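Local structure of succinate-semialdehyde dehydrogenase (Streptococcus pyogenes MGAS1882, 4OGD) at residues L302-L315 with D336-A348. The protein probably oxidises succinic semialdehyde to succinate, with NADP+ bound as the cofactor. Numbering follows the deposited sequence.
Sequences LAPLSSAQAKADVL and DHPGHFVMPTIIA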
loop_
_atom_site.group_PDB
_atom_site.type_symbol
_atom_site.label_atom_id
_atom_site.label_comp_id
_atom_site.label_asym_id
_atom_site.label_seq_id
_atom_site.Cartn_x
_atom_site.Cartn_y
_atom_site.Cartn_z
ATOM N N LEU A 302 19.775 16.676 27.840
ATOM C CA LEU A 302 18.456 17.058 27.333
ATOM C C LEU A 302 18.579 18.231 26.363
ATOM O O LEU A 302 19.041 19.314 26.736
ATOM C CB LEU A 302 17.484 17.402 28.470
ATOM C CG LEU A 302 16.056 17.672 27.982
ATOM C CD1 LEU A 302 15.408 16.392 27.459
ATOM C CD2 LEU A 302 15.212 18.285 29.079
ATOM N N ALA A 303 18.166 18.006 25.118
ATOM C CA ALA A 303 18.244 19.007 24.060
ATOM C C ALA A 303 17.056 19.964 24.112
ATOM O O ALA A 303 16.022 19.643 24.702
ATOM C CB ALA A 303 18.303 18.306 22.689
ATOM N N PRO A 304 17.205 21.157 23.511
ATOM C CA PRO A 304 16.026 22.004 23.314
ATOM C C PRO A 304 15.140 21.356 22.259
ATOM O O PRO A 304 15.650 20.564 21.457
ATOM C CB PRO A 304 16.618 23.298 22.756
ATOM C CG PRO A 304 17.867 22.848 22.035
ATOM C CD PRO A 304 18.410 21.714 22.862
ATOM N N LEU A 305 13.851 21.680 22.245
ATOM C CA LEU A 305 12.977 21.187 21.184
ATOM C C LEU A 305 13.330 21.854 19.856
ATOM O O LEU A 305 14.077 22.838 19.822
ATOM C CB LEU A 305 11.502 21.394 21.534
ATOM C CG LEU A 305 11.002 20.765 22.838
ATOM C CD1 LEU A 305 9.471 20.768 22.881
ATOM C CD2 LEU A 305 11.536 19.360 23.023
ATOM N N SER A 306 12.776 21.339 18.763
ATOM C CA SER A 306 13.243 21.700 17.423
ATOM C C SER A 306 12.817 23.071 16.896
ATOM O O SER A 306 13.398 23.561 15.924
ATOM C CB SER A 306 12.822 20.628 16.418
ATOM O OG SER A 306 11.413 20.596 16.307
ATOM N N SER A 307 11.807 23.686 17.509
ATOM C CA SER A 307 11.362 25.011 17.076
ATOM C C SER A 307 10.602 25.715 18.190
ATOM O O SER A 307 10.212 25.093 19.171
ATOM C CB SER A 307 10.477 24.914 15.827
ATOM O OG SER A 307 9.205 24.355 16.138
ATOM N N ALA A 308 10.379 27.014 18.032
ATOM C CA ALA A 308 9.595 27.754 19.013
ATOM C C ALA A 308 8.165 27.231 19.043
ATOM O O ALA A 308 7.565 27.116 20.114
ATOM C CB ALA A 308 9.614 29.238 18.694
ATOM N N GLN A 309 7.628 26.911 17.869
ATOM C CA GLN A 309 6.270 26.378 17.787
ATOM C C GLN A 309 6.162 25.018 18.472
ATOM O O GLN A 309 5.181 24.747 19.163
ATOM C CB GLN A 309 5.785 26.283 16.339
ATOM C CG GLN A 309 4.295 25.972 16.238
ATOM C CD GLN A 309 3.440 27.063 16.860
ATOM O OE1 GLN A 309 3.529 28.229 16.476
ATOM N NE2 GLN A 309 2.614 26.692 17.831
ATOM N N ALA A 310 7.167 24.161 18.284
ATOM C CA ALA A 310 7.158 22.854 18.935
ATOM C C ALA A 310 7.082 23.016 20.451
ATOM O O ALA A 310 6.312 22.318 21.124
ATOM C CB ALA A 310 8.392 22.040 18.533
ATOM N N LYS A 311 7.874 23.940 20.985
ATOM C CA LYS A 311 7.854 24.221 22.417
ATOM C C LYS A 311 6.488 24.743 22.868
ATOM O O LYS A 311 5.933 24.271 23.861
ATOM C CB LYS A 311 8.971 25.208 22.794
ATOM C CG LYS A 311 8.820 25.804 24.200
ATOM C CD LYS A 311 10.076 26.550 24.633
ATOM C CE LYS A 311 9.866 27.272 25.969
ATOM N NZ LYS A 311 11.132 27.908 26.474
ATOM N N ALA A 312 5.948 25.712 22.133
ATOM C CA ALA A 312 4.634 26.263 22.456
ATOM C C ALA A 312 3.565 25.177 22.473
ATOM O O ALA A 312 2.753 25.103 23.404
ATOM C CB ALA A 312 4.258 27.367 21.486
ATOM N N ASP A 313 3.576 24.334 21.445
ATOM C CA ASP A 313 2.602 23.248 21.341
ATOM C C ASP A 313 2.685 22.273 22.513
ATOM O O ASP A 313 1.657 21.861 23.061
ATOM C CB ASP A 313 2.773 22.501 20.014
ATOM C CG ASP A 313 2.394 23.343 18.812
ATOM O OD1 ASP A 313 1.758 24.406 18.988
ATOM O OD2 ASP A 313 2.724 22.927 17.681
ATOM N N VAL A 314 3.905 21.902 22.900
ATOM C CA VAL A 314 4.090 21.001 24.033
ATOM C C VAL A 314 3.623 21.643 25.343
ATOM O O VAL A 314 2.941 21.006 26.139
ATOM C CB VAL A 314 5.547 20.505 24.160
ATOM C CG1 VAL A 314 5.763 19.811 25.500
ATOM C CG2 VAL A 314 5.881 19.544 23.026
ATOM N N LEU A 315 3.968 22.910 25.549
ATOM C CA LEU A 315 3.537 23.610 26.758
ATOM C C LEU A 315 2.017 23.715 26.809
ATOM O O LEU A 315 1.414 23.530 27.870
ATOM C CB LEU A 315 4.173 24.996 26.853
ATOM C CG LEU A 315 5.683 25.017 27.094
ATOM C CD1 LEU A 315 6.213 26.447 27.041
ATOM C CD2 LEU A 315 6.056 24.350 28.401
ATOM N N ASP A 336 14.236 29.347 31.678
ATOM C CA ASP A 336 14.510 30.691 31.193
ATOM C C ASP A 336 15.766 30.691 30.330
ATOM O O ASP A 336 16.880 30.797 30.840
ATOM C CB ASP A 336 14.660 31.648 32.380
ATOM C CG ASP A 336 15.063 33.046 31.961
ATOM O OD1 ASP A 336 14.705 33.464 30.840
ATOM O OD2 ASP A 336 15.736 33.729 32.762
ATOM N N HIS A 337 15.576 30.567 29.019
ATOM C CA HIS A 337 16.681 30.490 28.067
ATOM C C HIS A 337 16.115 30.735 26.670
ATOM O O HIS A 337 14.989 30.333 26.383
ATOM C CB HIS A 337 17.342 29.111 28.143
ATOM C CG HIS A 337 18.644 29.020 27.408
ATOM N ND1 HIS A 337 18.718 28.875 26.039
ATOM C CD2 HIS A 337 19.922 29.057 27.851
ATOM C CE1 HIS A 337 19.986 28.829 25.670
ATOM N NE2 HIS A 337 20.737 28.939 26.752
ATOM N N PRO A 338 16.876 31.414 25.794
ATOM C CA PRO A 338 16.326 31.710 24.464
ATOM C C PRO A 338 16.105 30.472 23.597
ATOM O O PRO A 338 15.302 30.532 22.667
ATOM C CB PRO A 338 17.382 32.627 23.833
ATOM C CG PRO A 338 18.618 32.419 24.642
ATOM C CD PRO A 338 18.154 32.106 26.029
ATOM N N GLY A 339 16.809 29.385 23.899
ATOM C CA GLY A 339 16.619 28.124 23.198
ATOM C C GLY A 339 15.255 27.535 23.504
ATOM O O GLY A 339 14.646 27.872 24.511
ATOM N N HIS A 340 14.771 26.640 22.651
ATOM C CA HIS A 340 13.398 26.154 22.796
ATOM C C HIS A 340 13.251 25.037 23.829
ATOM O O HIS A 340 12.736 23.957 23.528
ATOM C CB HIS A 340 12.869 25.701 21.437
ATOM C CG HIS A 340 13.158 26.671 20.334
ATOM N ND1 HIS A 340 12.761 27.991 20.383
ATOM C CD2 HIS A 340 13.823 26.519 19.165
ATOM C CE1 HIS A 340 13.162 28.608 19.285
ATOM N NE2 HIS A 340 13.807 27.738 18.530
ATOM N N PHE A 341 13.676 25.305 25.060
ATOM C CA PHE A 341 13.707 24.279 26.104
ATOM C C PHE A 341 12.376 24.037 26.824
ATOM O O PHE A 341 11.654 24.977 27.175
ATOM C CB PHE A 341 14.780 24.612 27.143
ATOM C CG PHE A 341 16.188 24.404 26.653
ATOM C CD1 PHE A 341 16.744 23.136 26.642
ATOM C CD2 PHE A 341 16.952 25.474 26.214
ATOM C CE1 PHE A 341 18.033 22.929 26.197
ATOM C CE2 PHE A 341 18.250 25.282 25.761
ATOM C CZ PHE A 341 18.793 24.003 25.755
ATOM N N VAL A 342 12.077 22.761 27.052
ATOM C CA VAL A 342 10.966 22.335 27.897
ATOM C C VAL A 342 11.541 21.370 28.927
ATOM O O VAL A 342 12.253 20.428 28.572
ATOM C CB VAL A 342 9.862 21.633 27.057
ATOM C CG1 VAL A 342 8.766 21.046 27.957
ATOM C CG2 VAL A 342 9.266 22.602 26.047
ATOM N N MET A 343 11.278 21.599 30.211
ATOM C CA MET A 343 11.832 20.694 31.216
ATOM C C MET A 343 11.047 19.390 31.253
ATOM O O MET A 343 9.856 19.374 30.930
ATOM C CB MET A 343 11.885 21.341 32.607
ATOM C CG MET A 343 10.642 21.169 33.453
ATOM S SD MET A 343 10.917 21.770 35.141
ATOM C CE MET A 343 11.731 20.365 35.886
ATOM N N PRO A 344 11.719 18.288 31.617
ATOM C CA PRO A 344 11.030 17.005 31.779
ATOM C C PRO A 344 9.871 17.175 32.752
ATOM O O PRO A 344 10.037 17.748 33.828
ATOM C CB PRO A 344 12.111 16.105 32.372
ATOM C CG PRO A 344 13.393 16.698 31.871
ATOM C CD PRO A 344 13.158 18.178 31.911
ATOM N N THR A 345 8.697 16.707 32.351
ATOM C CA THR A 345 7.479 16.959 33.098
ATOM C C THR A 345 6.726 15.639 33.168
ATOM O O THR A 345 6.723 14.885 32.197
ATOM C CB THR A 345 6.631 18.016 32.370
ATOM O OG1 THR A 345 7.380 19.235 32.258
ATOM C CG2 THR A 345 5.325 18.289 33.108
ATOM N N ILE A 346 6.126 15.335 34.317
ATOM C CA ILE A 346 5.364 14.103 34.463
ATOM C C ILE A 346 3.936 14.442 34.849
ATOM O O ILE A 346 3.712 15.221 35.773
ATOM C CB ILE A 346 5.963 13.168 35.536
ATOM C CG1 ILE A 346 7.418 12.840 35.191
ATOM C CG2 ILE A 346 5.132 11.881 35.656
ATOM C CD1 ILE A 346 8.171 12.099 36.281
ATOM N N ILE A 347 2.980 13.868 34.128
ATOM C CA ILE A 347 1.572 14.004 34.486
ATOM C C ILE A 347 0.937 12.644 34.742
ATOM O O ILE A 347 1.410 11.619 34.259
ATOM C CB ILE A 347 0.770 14.728 33.401
ATOM C CG1 ILE A 347 0.859 13.969 32.068
ATOM C CG2 ILE A 347 1.252 16.167 33.269
ATOM C CD1 ILE A 347 -0.012 14.550 30.958
ATOM N N ALA A 348 -0.141 12.647 35.518
ATOM C CA ALA A 348 -0.894 11.432 35.787
ATOM C C ALA A 348 -2.363 11.810 35.925
ATOM O O ALA A 348 -2.736 12.956 35.671
ATOM C CB ALA A 348 -0.376 10.752 37.051
HETATM O O HOH W 1 13.895 20.791 26.156
HETATM O O HOH W 2 12.373 29.703 24.629
#
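His340, Phe341 and Val342 pack against the loop 302-307 and the first turns of helix 308-323 in a largely buried contact of a loop with a loop and the helix that follows it, part of the aldehyde dehydrogenase fold, just ahead of strand 345-348 in the seven-stranded mixed sheet. His340, centre of an inverse gamma turn, lays one ring face on the helix start: Ala308 N sits 3.3 Å above the ring plane, over its centre, while Leu305 O lies at the ring edge. Its carbonyl accepts a bond from Leu305 N (2.8 Å to His340 O), the donor standing well above the carbonyl plane. Ser307 N-caps the same helix, its OG accepting a hydrogen bond from Ala310 N. Phe341 receives Pro304 in a CH-pi contact, Pro304 CB 3.7 Å from the ring centroid and nearly on the normal; Leu302 O meets the ring edge. A water ties the two loops together, giving to Ala303 O and accepting from Val342 N. Val342 splits its branches: CG1 touches Val314, whereas CG2 meets Leu305 CD1 and Lys311 CG. With CG anti to the backbone N (chi1 167°) and the chain extended beyond it, Lys311 runs past Val342 in the opposite direction, and its NZ ends in a weak hydrogen bond to Phe341 O, 3.1 Å away.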